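Local coordinates for peptidoglycan synthetase penicillin-binding protein 3 (Bifidobacterium adolescentis, PDB 4YE5), which probably binds penicillin and, as in other transpeptidases of its family, is thought to cross-link peptidoglycan in cell-wall synthesis, at residues A278-L292 and G401-I415. Sequence-based numbering, arbitrary orientation.
With GOL (glycerol), chain E.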
loop_
_atom_site.group_PDB
_atom_site.type_symbol
_atom_site.label_atom_id
_atom_site.label_comp_id
_atom_site.label_asym_id
_atom_site.label_seq_id
_atom_site.Cartn_x
_atom_site.Cartn_y
_atom_site.Cartn_z
ATOM N N ALA A 278 8.420 3.495 3.031
ATOM C CA ALA A 278 7.266 4.242 3.559
ATOM C C ALA A 278 6.367 3.363 4.435
ATOM O O ALA A 278 5.823 3.824 5.442
ATOM C CB ALA A 278 6.454 4.882 2.398
ATOM N N VAL A 279 6.212 2.093 4.059
ATOM C CA VAL A 279 5.413 1.151 4.855
ATOM C C VAL A 279 6.110 0.715 6.143
ATOM O O VAL A 279 5.486 0.674 7.215
ATOM C CB VAL A 279 5.037 -0.129 4.013
ATOM C CG1 VAL A 279 4.391 -1.209 4.881
ATOM C CG2 VAL A 279 4.110 0.237 2.848
ATOM N N SER A 280 7.402 0.377 6.049
ATOM C CA SER A 280 8.099 -0.269 7.173
ATOM C C SER A 280 8.786 0.657 8.185
ATOM O O SER A 280 8.911 0.316 9.359
ATOM C CB SER A 280 9.143 -1.262 6.641
ATOM O OG SER A 280 10.047 -0.613 5.764
ATOM N N GLU A 281 9.260 1.814 7.739
ATOM C CA GLU A 281 10.074 2.658 8.615
ATOM C C GLU A 281 9.323 3.118 9.877
ATOM O O GLU A 281 8.183 3.584 9.796
ATOM C CB GLU A 281 10.565 3.891 7.845
ATOM C CG GLU A 281 11.751 4.570 8.512
ATOM C CD GLU A 281 13.036 3.766 8.331
ATOM O OE1 GLU A 281 13.157 3.030 7.336
ATOM O OE2 GLU A 281 13.925 3.863 9.180
ATOM N N THR A 282 9.949 2.988 11.047
ATOM C CA THR A 282 9.390 3.613 12.237
ATOM C C THR A 282 10.424 4.552 12.848
ATOM O O THR A 282 11.614 4.385 12.640
ATOM C CB THR A 282 8.933 2.586 13.303
ATOM O OG1 THR A 282 10.066 1.853 13.774
ATOM C CG2 THR A 282 7.896 1.609 12.722
ATOM N N PHE A 283 9.960 5.545 13.596
ATOM C CA PHE A 283 10.834 6.591 14.114
ATOM C C PHE A 283 10.071 7.348 15.184
ATOM O O PHE A 283 8.827 7.325 15.204
ATOM C CB PHE A 283 11.203 7.571 12.989
ATOM C CG PHE A 283 10.006 8.022 12.164
ATOM C CD1 PHE A 283 9.274 9.135 12.521
ATOM C CD2 PHE A 283 9.599 7.283 11.052
ATOM C CE1 PHE A 283 8.164 9.536 11.760
ATOM C CE2 PHE A 283 8.503 7.679 10.281
ATOM C CZ PHE A 283 7.780 8.787 10.636
ATOM N N GLU A 284 10.804 8.034 16.056
ATOM C CA GLU A 284 10.179 8.946 16.997
ATOM C C GLU A 284 9.721 10.140 16.208
ATOM O O GLU A 284 10.469 10.640 15.358
ATOM C CB GLU A 284 11.164 9.383 18.096
ATOM C CG GLU A 284 11.598 8.254 19.035
ATOM C CD GLU A 284 12.758 8.685 19.929
ATOM O OE1 GLU A 284 13.830 9.042 19.390
ATOM O OE2 GLU A 284 12.593 8.680 21.162
ATOM N N PRO A 285 8.484 10.610 16.473
ATOM C CA PRO A 285 7.948 11.736 15.703
ATOM C C PRO A 285 8.497 13.095 16.157
ATOM O O PRO A 285 8.293 14.068 15.443
ATOM C CB PRO A 285 6.439 11.651 15.970
ATOM C CG PRO A 285 6.354 11.082 17.367
ATOM C CD PRO A 285 7.501 10.070 17.432
ATOM N N GLY A 286 9.166 13.163 17.309
ATOM C CA GLY A 286 9.646 14.438 17.816
ATOM C C GLY A 286 8.504 15.426 18.066
ATOM O O GLY A 286 7.388 15.024 18.399
ATOM N N SER A 287 8.765 16.711 17.851
ATOM C CA SER A 287 7.845 17.779 18.268
ATOM C C SER A 287 6.438 17.707 17.635
ATOM O O SER A 287 5.477 18.232 18.194
ATOM C CB SER A 287 8.502 19.158 18.042
ATOM O OG SER A 287 7.661 20.227 18.496
ATOM N N ILE A 288 6.300 17.036 16.489
ATOM C CA ILE A 288 4.958 16.809 15.941
ATOM C C ILE A 288 4.079 16.090 16.976
ATOM O O ILE A 288 2.880 16.333 17.068
ATOM C CB ILE A 288 5.012 15.997 14.605
ATOM C CG1 ILE A 288 6.025 16.653 13.655
ATOM C CG2 ILE A 288 3.586 15.889 13.977
ATOM C CD1 ILE A 288 5.980 16.159 12.219
ATOM N N GLY A 289 4.696 15.213 17.759
ATOM C CA GLY A 289 4.015 14.536 18.854
ATOM C C GLY A 289 3.390 15.431 19.927
ATOM O O GLY A 289 2.514 14.972 20.680
ATOM N N LYS A 290 3.825 16.692 20.009
ATOM C CA LYS A 290 3.248 17.630 20.976
ATOM C C LYS A 290 1.783 17.872 20.651
ATOM O O LYS A 290 0.995 18.226 21.540
ATOM C CB LYS A 290 3.958 18.993 20.938
ATOM C CG LYS A 290 5.406 19.029 21.475
ATOM C CD LYS A 290 5.857 20.502 21.463
ATOM C CE LYS A 290 7.264 20.691 22.052
ATOM N NZ LYS A 290 8.310 20.012 21.261
ATOM N N VAL A 291 1.416 17.728 19.374
ATOM C CA VAL A 291 0.009 17.914 18.988
ATOM C C VAL A 291 -0.887 16.958 19.762
ATOM O O VAL A 291 -1.959 17.341 20.239
ATOM C CB VAL A 291 -0.207 17.747 17.473
ATOM C CG1 VAL A 291 -1.712 17.758 17.130
ATOM C CG2 VAL A 291 0.509 18.898 16.744
ATOM N N LEU A 292 -0.429 15.718 19.909
ATOM C CA LEU A 292 -1.222 14.692 20.596
ATOM C C LEU A 292 -1.351 14.970 22.087
ATOM O O LEU A 292 -2.451 14.871 22.655
ATOM C CB LEU A 292 -0.621 13.293 20.407
ATOM C CG LEU A 292 -0.136 12.857 19.016
ATOM C CD1 LEU A 292 -0.034 11.344 18.968
ATOM C CD2 LEU A 292 -1.020 13.372 17.918
ATOM N N GLY A 401 7.051 13.799 21.833
ATOM C CA GLY A 401 7.335 12.938 20.700
ATOM C C GLY A 401 8.589 12.105 20.829
ATOM O O GLY A 401 9.137 11.701 19.816
ATOM N N GLN A 402 9.033 11.837 22.063
ATOM C CA GLN A 402 10.203 10.979 22.287
ATOM C C GLN A 402 9.865 9.759 23.136
ATOM O O GLN A 402 9.009 9.811 24.026
ATOM C CB GLN A 402 11.352 11.758 22.946
ATOM C CG GLN A 402 11.941 12.867 22.075
ATOM C CD GLN A 402 13.043 13.645 22.778
ATOM O OE1 GLN A 402 13.588 13.198 23.789
ATOM N NE2 GLN A 402 13.366 14.818 22.253
ATOM N N GLY A 403 10.551 8.659 22.864
ATOM C CA GLY A 403 10.431 7.459 23.677
ATOM C C GLY A 403 9.312 6.533 23.214
ATOM O O GLY A 403 9.007 5.537 23.873
ATOM N N TYR A 404 8.690 6.880 22.093
ATOM C CA TYR A 404 7.735 5.998 21.423
ATOM C C TYR A 404 7.938 6.198 19.940
ATOM O O TYR A 404 8.508 7.211 19.538
ATOM C CB TYR A 404 6.291 6.301 21.820
ATOM C CG TYR A 404 5.715 7.653 21.385
ATOM C CD1 TYR A 404 5.052 7.793 20.160
ATOM C CD2 TYR A 404 5.774 8.764 22.225
ATOM C CE1 TYR A 404 4.488 9.010 19.777
ATOM C CE2 TYR A 404 5.216 9.994 21.843
ATOM C CZ TYR A 404 4.576 10.105 20.619
ATOM O OH TYR A 404 4.014 11.309 20.238
ATOM N N THR A 405 7.523 5.234 19.124
ATOM C CA THR A 405 7.795 5.337 17.692
ATOM C C THR A 405 6.524 5.180 16.873
ATOM O O THR A 405 5.576 4.525 17.314
ATOM C CB THR A 405 8.725 4.231 17.210
ATOM O OG1 THR A 405 8.072 2.970 17.428
ATOM C CG2 THR A 405 10.075 4.283 17.959
ATOM N N VAL A 406 6.531 5.759 15.671
ATOM C CA VAL A 406 5.389 5.715 14.770
ATOM C C VAL A 406 5.863 5.391 13.353
ATOM O O VAL A 406 7.035 5.578 13.041
ATOM C CB VAL A 406 4.713 7.091 14.718
ATOM C CG1 VAL A 406 4.373 7.568 16.133
ATOM C CG2 VAL A 406 5.641 8.116 14.022
ATOM N N ASN A 407 4.964 4.909 12.492
ATOM C CA ASN A 407 5.266 4.945 11.060
ATOM C C ASN A 407 4.568 6.142 10.438
ATOM O O ASN A 407 3.794 6.842 11.118
ATOM C CB ASN A 407 4.931 3.625 10.339
ATOM C CG ASN A 407 3.512 3.178 10.563
ATOM O OD1 ASN A 407 2.565 3.953 10.394
ATOM N ND2 ASN A 407 3.350 1.920 10.966
ATOM N N VAL A 408 4.845 6.402 9.166
ATOM C CA VAL A 408 4.285 7.585 8.541
ATOM C C VAL A 408 2.755 7.548 8.464
ATOM O O VAL A 408 2.105 8.600 8.543
ATOM C CB VAL A 408 4.953 7.881 7.148
ATOM C CG1 VAL A 408 4.472 6.911 6.070
ATOM C CG2 VAL A 408 4.683 9.337 6.717
HETATM N N MSE A 409 2.166 6.351 8.340
HETATM C CA MSE A 409 0.708 6.243 8.238
HETATM C C MSE A 409 0.042 6.608 9.573
HETATM O O MSE A 409 -0.995 7.280 9.619
HETATM C CB MSE A 409 0.268 4.828 7.817
HETATM C CG MSE A 409 0.737 4.394 6.429
HETATM SE SE MSE A 409 2.531 3.620 6.456
HETATM C CE MSE A 409 2.161 1.863 7.255
ATOM N N GLN A 410 0.623 6.124 10.664
ATOM C CA GLN A 410 0.100 6.424 11.996
ATOM C C GLN A 410 0.227 7.918 12.318
ATOM O O GLN A 410 -0.694 8.532 12.855
ATOM C CB GLN A 410 0.876 5.633 13.044
ATOM C CG GLN A 410 0.593 4.137 13.016
ATOM C CD GLN A 410 1.507 3.396 13.964
ATOM O OE1 GLN A 410 2.688 3.735 14.067
ATOM N NE2 GLN A 410 0.970 2.396 14.676
ATOM N N LEU A 411 1.370 8.502 11.989
ATOM C CA LEU A 411 1.576 9.923 12.251
ATOM C C LEU A 411 0.558 10.752 11.457
ATOM O O LEU A 411 -0.044 11.693 11.963
ATOM C CB LEU A 411 2.999 10.319 11.841
ATOM C CG LEU A 411 3.375 11.769 12.148
ATOM C CD1 LEU A 411 3.123 12.040 13.605
ATOM C CD2 LEU A 411 4.840 12.018 11.787
ATOM N N THR A 412 0.356 10.362 10.207
ATOM C CA THR A 412 -0.500 11.088 9.303
ATOM C C THR A 412 -1.958 10.960 9.754
ATOM O O THR A 412 -2.698 11.934 9.730
ATOM C CB THR A 412 -0.316 10.583 7.864
ATOM O OG1 THR A 412 1.013 10.905 7.428
ATOM C CG2 THR A 412 -1.306 11.243 6.914
ATOM N N ASN A 413 -2.362 9.763 10.176
ATOM C CA ASN A 413 -3.708 9.578 10.690
ATOM C C ASN A 413 -3.960 10.374 11.982
ATOM O O ASN A 413 -5.048 10.908 12.176
ATOM C CB ASN A 413 -4.045 8.098 10.924
ATOM C CG ASN A 413 -5.520 7.800 10.679
ATOM O OD1 ASN A 413 -6.174 8.488 9.885
ATOM N ND2 ASN A 413 -6.053 6.775 11.350
ATOM N N ALA A 414 -2.961 10.447 12.852
ATOM C CA ALA A 414 -3.101 11.213 14.102
ATOM C C ALA A 414 -3.303 12.698 13.799
ATOM O O ALA A 414 -4.164 13.360 14.372
ATOM C CB ALA A 414 -1.861 11.014 14.996
ATOM N N ILE A 415 -2.501 13.230 12.887
ATOM C CA ILE A 415 -2.688 14.612 12.454
ATOM C C ILE A 415 -4.041 14.837 11.764
ATOM O O ILE A 415 -4.663 15.898 11.920
ATOM C CB ILE A 415 -1.529 15.052 11.543
ATOM C CG1 ILE A 415 -0.231 15.103 12.368
ATOM C CG2 ILE A 415 -1.829 16.405 10.876
ATOM C CD1 ILE A 415 -0.280 16.111 13.539
HETATM C C1 GOL E . 12.181 3.649 21.332
HETATM O O1 GOL E . 10.875 3.506 21.853
HETATM C C2 GOL E . 12.358 5.047 20.741
HETATM O O2 GOL E . 12.363 5.992 21.783
HETATM C C3 GOL E . 13.672 5.169 19.969
HETATM O O3 GOL E . 13.686 4.268 18.886
HETATM O O HOH W 1 6.880 5.040 7.858
HETATM O O HOH W 2 5.806 0.303 9.800
HETATM O O HOH W 3 9.606 1.048 16.238
HETATM O O HOH W 4 3.942 13.133 22.096
#
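F283 and V406 pair as a single antiparallel, hydrogen-bonded bridge, with F283 N to V406 O at 3.0 Å and V406 N to F283 O at 2.8 Å, which ties together two segments of the penicillin-binding transpeptidase domain. Beyond it the chain 284-289 leads toward helix 290-299; S287 and K290, around the start of that helix, are consistent with the SxxK motif of this family. K290 NZ donates to S287 OG, and K486 is a further partner of that hydroxyl. With CG set between the backbone N and the carbonyl carbon (chi1 47°), the F283 ring folds back over the bridge, and V406 O lies over one face, offset toward the rim, while L411 CD2 meets its edge. P285 CG packs on Y404 CE1 at 3.7 Å, the proline crossing the tyrosine at about a right angle, and P285 CB rests on L411 CD1. I288 CG2 touches both L411 CD1 and I415 CD1, joining segment 278-292 to helix 408-419. The start of that helix is closed by a capping box: N407 OD1 accepts from Q410 N, and Q410 OE1 from N407 N. One water accepts from V408 N and donates to A278 O and E281 O. The extended side chain of E284 takes G403 N on the anti lone pair of OE2 at 2.7 Å, and the same oxygen accepts a 2.8 Å bond from O2 of a glycerol, probably from the crystallisation liquor.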